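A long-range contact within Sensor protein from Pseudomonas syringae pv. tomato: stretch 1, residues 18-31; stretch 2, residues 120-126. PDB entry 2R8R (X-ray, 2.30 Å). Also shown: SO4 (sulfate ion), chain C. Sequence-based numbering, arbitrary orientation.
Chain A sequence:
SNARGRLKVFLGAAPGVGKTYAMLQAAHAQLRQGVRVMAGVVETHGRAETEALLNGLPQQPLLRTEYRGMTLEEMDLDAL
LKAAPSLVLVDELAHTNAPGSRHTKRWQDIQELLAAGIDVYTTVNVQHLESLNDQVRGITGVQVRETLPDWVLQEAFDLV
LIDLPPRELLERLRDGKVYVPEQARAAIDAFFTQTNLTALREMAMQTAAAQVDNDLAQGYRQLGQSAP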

# COMPACT_ATOMS: atom_id res chain seq x y z
N GLY A 18 5.13 -7.83 -4.72
CA GLY A 18 6.37 -7.06 -4.56
C GLY A 18 6.25 -5.56 -4.56
O GLY A 18 7.20 -4.86 -4.81
N LYS A 19 5.07 -5.05 -4.25
CA LYS A 19 4.82 -3.59 -4.22
C LYS A 19 5.71 -2.85 -3.23
O LYS A 19 6.35 -1.84 -3.57
N THR A 20 5.73 -3.34 -1.98
CA THR A 20 6.51 -2.69 -0.93
C THR A 20 8.01 -2.71 -1.20
O THR A 20 8.67 -1.69 -1.08
N TYR A 21 8.52 -3.86 -1.61
CA TYR A 21 9.91 -3.97 -2.00
C TYR A 21 10.26 -2.96 -3.11
O TYR A 21 11.30 -2.28 -3.03
N ALA A 22 9.43 -2.88 -4.15
CA ALA A 22 9.61 -1.92 -5.24
C ALA A 22 9.64 -0.47 -4.73
O ALA A 22 10.53 0.30 -5.10
N MSE A 23 8.70 -0.13 -3.87
CA MSE A 23 8.69 1.16 -3.24
C MSE A 23 9.98 1.46 -2.44
O MSE A 23 10.48 2.61 -2.48
N LEU A 24 10.50 0.46 -1.70
CA LEU A 24 11.66 0.68 -0.87
C LEU A 24 12.93 0.83 -1.70
O LEU A 24 13.78 1.65 -1.34
N GLN A 25 13.03 0.07 -2.81
CA GLN A 25 14.13 0.25 -3.78
C GLN A 25 14.08 1.59 -4.47
O GLN A 25 15.11 2.22 -4.70
N ALA A 26 12.88 2.07 -4.81
CA ALA A 26 12.75 3.40 -5.41
C ALA A 26 13.22 4.44 -4.40
O ALA A 26 13.88 5.42 -4.76
N ALA A 27 12.89 4.21 -3.15
CA ALA A 27 13.21 5.13 -2.05
C ALA A 27 14.73 5.23 -1.77
O ALA A 27 15.24 6.29 -1.46
N HIS A 28 15.41 4.11 -1.90
CA HIS A 28 16.87 4.04 -1.79
C HIS A 28 17.57 4.78 -2.91
O HIS A 28 18.58 5.45 -2.68
N ALA A 29 17.05 4.68 -4.13
CA ALA A 29 17.61 5.47 -5.23
C ALA A 29 17.51 6.93 -4.87
O ALA A 29 18.48 7.65 -4.97
N GLN A 30 16.35 7.38 -4.40
CA GLN A 30 16.21 8.76 -3.96
C GLN A 30 17.16 9.13 -2.81
O GLN A 30 17.74 10.22 -2.81
N LEU A 31 17.32 8.24 -1.83
CA LEU A 31 18.21 8.50 -0.68
C LEU A 31 19.64 8.74 -1.19
O LEU A 31 20.30 9.69 -0.79
N VAL A 120 5.06 11.82 -1.86
CA VAL A 120 4.64 10.57 -1.29
C VAL A 120 4.75 9.39 -2.26
O VAL A 120 4.33 9.49 -3.42
N TYR A 121 5.33 8.29 -1.77
CA TYR A 121 5.26 6.98 -2.46
C TYR A 121 4.27 6.13 -1.68
O TYR A 121 4.26 6.17 -0.45
N THR A 122 3.43 5.39 -2.39
CA THR A 122 2.41 4.56 -1.75
C THR A 122 2.18 3.28 -2.53
O THR A 122 2.59 3.16 -3.67
N THR A 123 1.56 2.31 -1.89
CA THR A 123 1.20 1.03 -2.52
C THR A 123 -0.30 0.80 -2.39
O THR A 123 -0.92 1.24 -1.42
N VAL A 124 -0.88 0.14 -3.38
CA VAL A 124 -2.25 -0.27 -3.30
C VAL A 124 -2.48 -1.50 -4.18
O VAL A 124 -1.90 -1.60 -5.27
N ASN A 125 -3.33 -2.42 -3.70
CA ASN A 125 -3.87 -3.51 -4.53
C ASN A 125 -5.12 -3.08 -5.28
O ASN A 125 -5.91 -2.31 -4.78
N VAL A 126 -5.28 -3.60 -6.49
CA VAL A 126 -6.32 -3.12 -7.39
C VAL A 126 -7.74 -3.30 -6.86
O VAL A 126 -8.62 -2.53 -7.22

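This is a helix-on-strand contact, mostly apolar along its length and polar at one end, where a lysine, an asparagine, a water and a sulfate ion meet. Helix 19-31 runs nearly antiparallel to strand 120-125, with an angle of 168° and a closest axis approach of 8.4 Å. The two stretches bury 459 Å² between them, and no clear direct hydrogen bond joins them.

From the helix, Lys-19, Met-23, Ala-26 and Gln-30 point toward the strand. Tyr-121 and Thr-123 point back; Thr-122 and Val-124, which alternate with them, point away.

Tyr-121 (chi1 m) gives the most surface. Tyr-121 CE2 lies 3.5 Å from Ala-26 CB, an apolar contact oblique to the ring. Tyr-121 OH reaches Gln-30 CG at 3.3 Å; Gln-30 is m at chi1 and chi2. Met-23 O and Ala-27 N lie at the ring edge.

Met-23 is selenomethionine, with chi angles t, t, p. Met-23 CG packs on Tyr-121 CB at 3.8 Å. Met-23 SE sits 3.6 Å from Tyr-121 O and 4.0 Å from Thr-123 CG2. Thr-123 (chi1 p) also places CG2 4.0 Å from Lys-19 CB.

Lys-19 (m, t, m, m) reaches the C-terminal part of the strand, with Lys-19 CD 3.5 Å from Val-124 O. Lys-19 NZ lies 2.8 Å from Asn-125 ND2, but both are donors, so this is not a hydrogen bond. Water 1 makes the link instead: it accepts from Lys-19 NZ at 2.7 Å and donates to Asn-125 OD1 at 2.6 Å.

The sulfate, probably from the crystallisation liquor, sits at the helix N-terminus. Sulfate O3 accepts from Lys-19 NZ at 2.5 Å and Lys-19 N at 3.0 Å. Gly-18 N donates to sulfate O2 at 3.1 Å, and Thr-20 N to sulfate O4 at 3.0 Å.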

# COMPACT_ATOMS: atom_id res chain seq x y z
CB LYS A 19 3.37 -3.31 -3.82
CG LYS A 19 2.30 -3.82 -4.76
CD LYS A 19 0.89 -3.40 -4.23
CE LYS A 19 0.45 -4.05 -2.88
NZ LYS A 19 0.48 -5.57 -2.98
CB THR A 20 6.27 -3.32 0.42
OG1 THR A 20 4.91 -3.10 0.75
CG2 THR A 20 7.12 -2.67 1.47
CB TYR A 21 10.21 -5.41 -2.45
CG TYR A 21 11.68 -5.66 -2.70
CD1 TYR A 21 12.51 -6.03 -1.66
CD2 TYR A 21 12.24 -5.56 -3.97
CE1 TYR A 21 13.84 -6.28 -1.83
CE2 TYR A 21 13.61 -5.81 -4.16
CZ TYR A 21 14.39 -6.16 -3.07
OH TYR A 21 15.75 -6.44 -3.15
CB ALA A 22 8.56 -2.10 -6.34
CB MSE A 23 7.45 1.32 -2.34
CG MSE A 23 7.45 2.66 -1.60
SE MSE A 23 5.95 2.96 -0.41
CE MSE A 23 6.28 1.51 0.89
CB LEU A 24 11.79 -0.41 0.20
CG LEU A 24 10.70 -0.44 1.29
CD1 LEU A 24 11.05 -1.53 2.29
CD2 LEU A 24 10.54 0.90 1.98
CB GLN A 25 14.14 -0.85 -4.86
CG GLN A 25 14.57 -2.25 -4.40
CD GLN A 25 16.07 -2.33 -4.03
OE1 GLN A 25 16.76 -1.31 -3.92
NE2 GLN A 25 16.56 -3.55 -3.86
CB ALA A 26 11.31 3.67 -5.84
CB ALA A 27 12.44 4.72 -0.82
CB HIS A 28 17.33 2.57 -1.70
CG HIS A 28 17.33 2.03 -0.31
ND1 HIS A 28 18.30 2.35 0.62
CD2 HIS A 28 16.44 1.24 0.34
CE1 HIS A 28 18.02 1.77 1.77
NE2 HIS A 28 16.90 1.07 1.63
CB ALA A 29 16.95 5.17 -6.60
CB GLN A 30 14.77 9.03 -3.54
CG GLN A 30 13.72 8.91 -4.65
CD GLN A 30 13.99 9.79 -5.88
OE1 GLN A 30 14.21 9.27 -6.97
NE2 GLN A 30 13.96 11.11 -5.71
CB LEU A 31 18.16 7.36 0.33
CG LEU A 31 18.87 7.56 1.69
CD1 LEU A 31 18.15 8.62 2.59
CD2 LEU A 31 19.04 6.26 2.44
CB VAL A 120 3.19 10.64 -0.71
CG1 VAL A 120 2.81 9.26 -0.18
CG2 VAL A 120 3.07 11.71 0.42
CB TYR A 121 6.62 6.25 -2.47
CG TYR A 121 7.71 6.78 -3.41
CD1 TYR A 121 7.55 7.93 -4.15
CD2 TYR A 121 8.94 6.09 -3.52
CE1 TYR A 121 8.57 8.41 -4.99
CE2 TYR A 121 9.95 6.56 -4.36
CZ TYR A 121 9.75 7.71 -5.10
OH TYR A 121 10.75 8.14 -5.94
CB THR A 122 1.04 5.35 -1.52
OG1 THR A 122 0.22 4.65 -0.58
CG2 THR A 122 0.26 5.56 -2.83
CB THR A 123 1.94 -0.11 -1.84
OG1 THR A 123 1.47 -0.19 -0.50
CG2 THR A 123 3.46 0.16 -1.85
CB VAL A 124 -3.19 0.87 -3.71
CG1 VAL A 124 -3.19 1.09 -5.26
CG2 VAL A 124 -4.61 0.64 -3.13
CB ASN A 125 -4.17 -4.74 -3.69
CG ASN A 125 -2.93 -5.43 -3.26
OD1 ASN A 125 -2.77 -5.80 -2.08
ND2 ASN A 125 -2.02 -5.57 -4.18
CB VAL A 126 -6.20 -3.76 -8.78
CG1 VAL A 126 -6.62 -5.22 -8.75
CG2 VAL A 126 -7.00 -2.97 -9.76
S SO4 C . 3.48 -6.83 -1.65
O1 SO4 C . 2.37 -7.24 -0.83
O2 SO4 C . 4.55 -7.77 -1.71
O3 SO4 C . 2.81 -6.58 -2.93
O4 SO4 C . 4.13 -5.68 -0.99
O HOH W 1 -0.65 -6.03 -0.55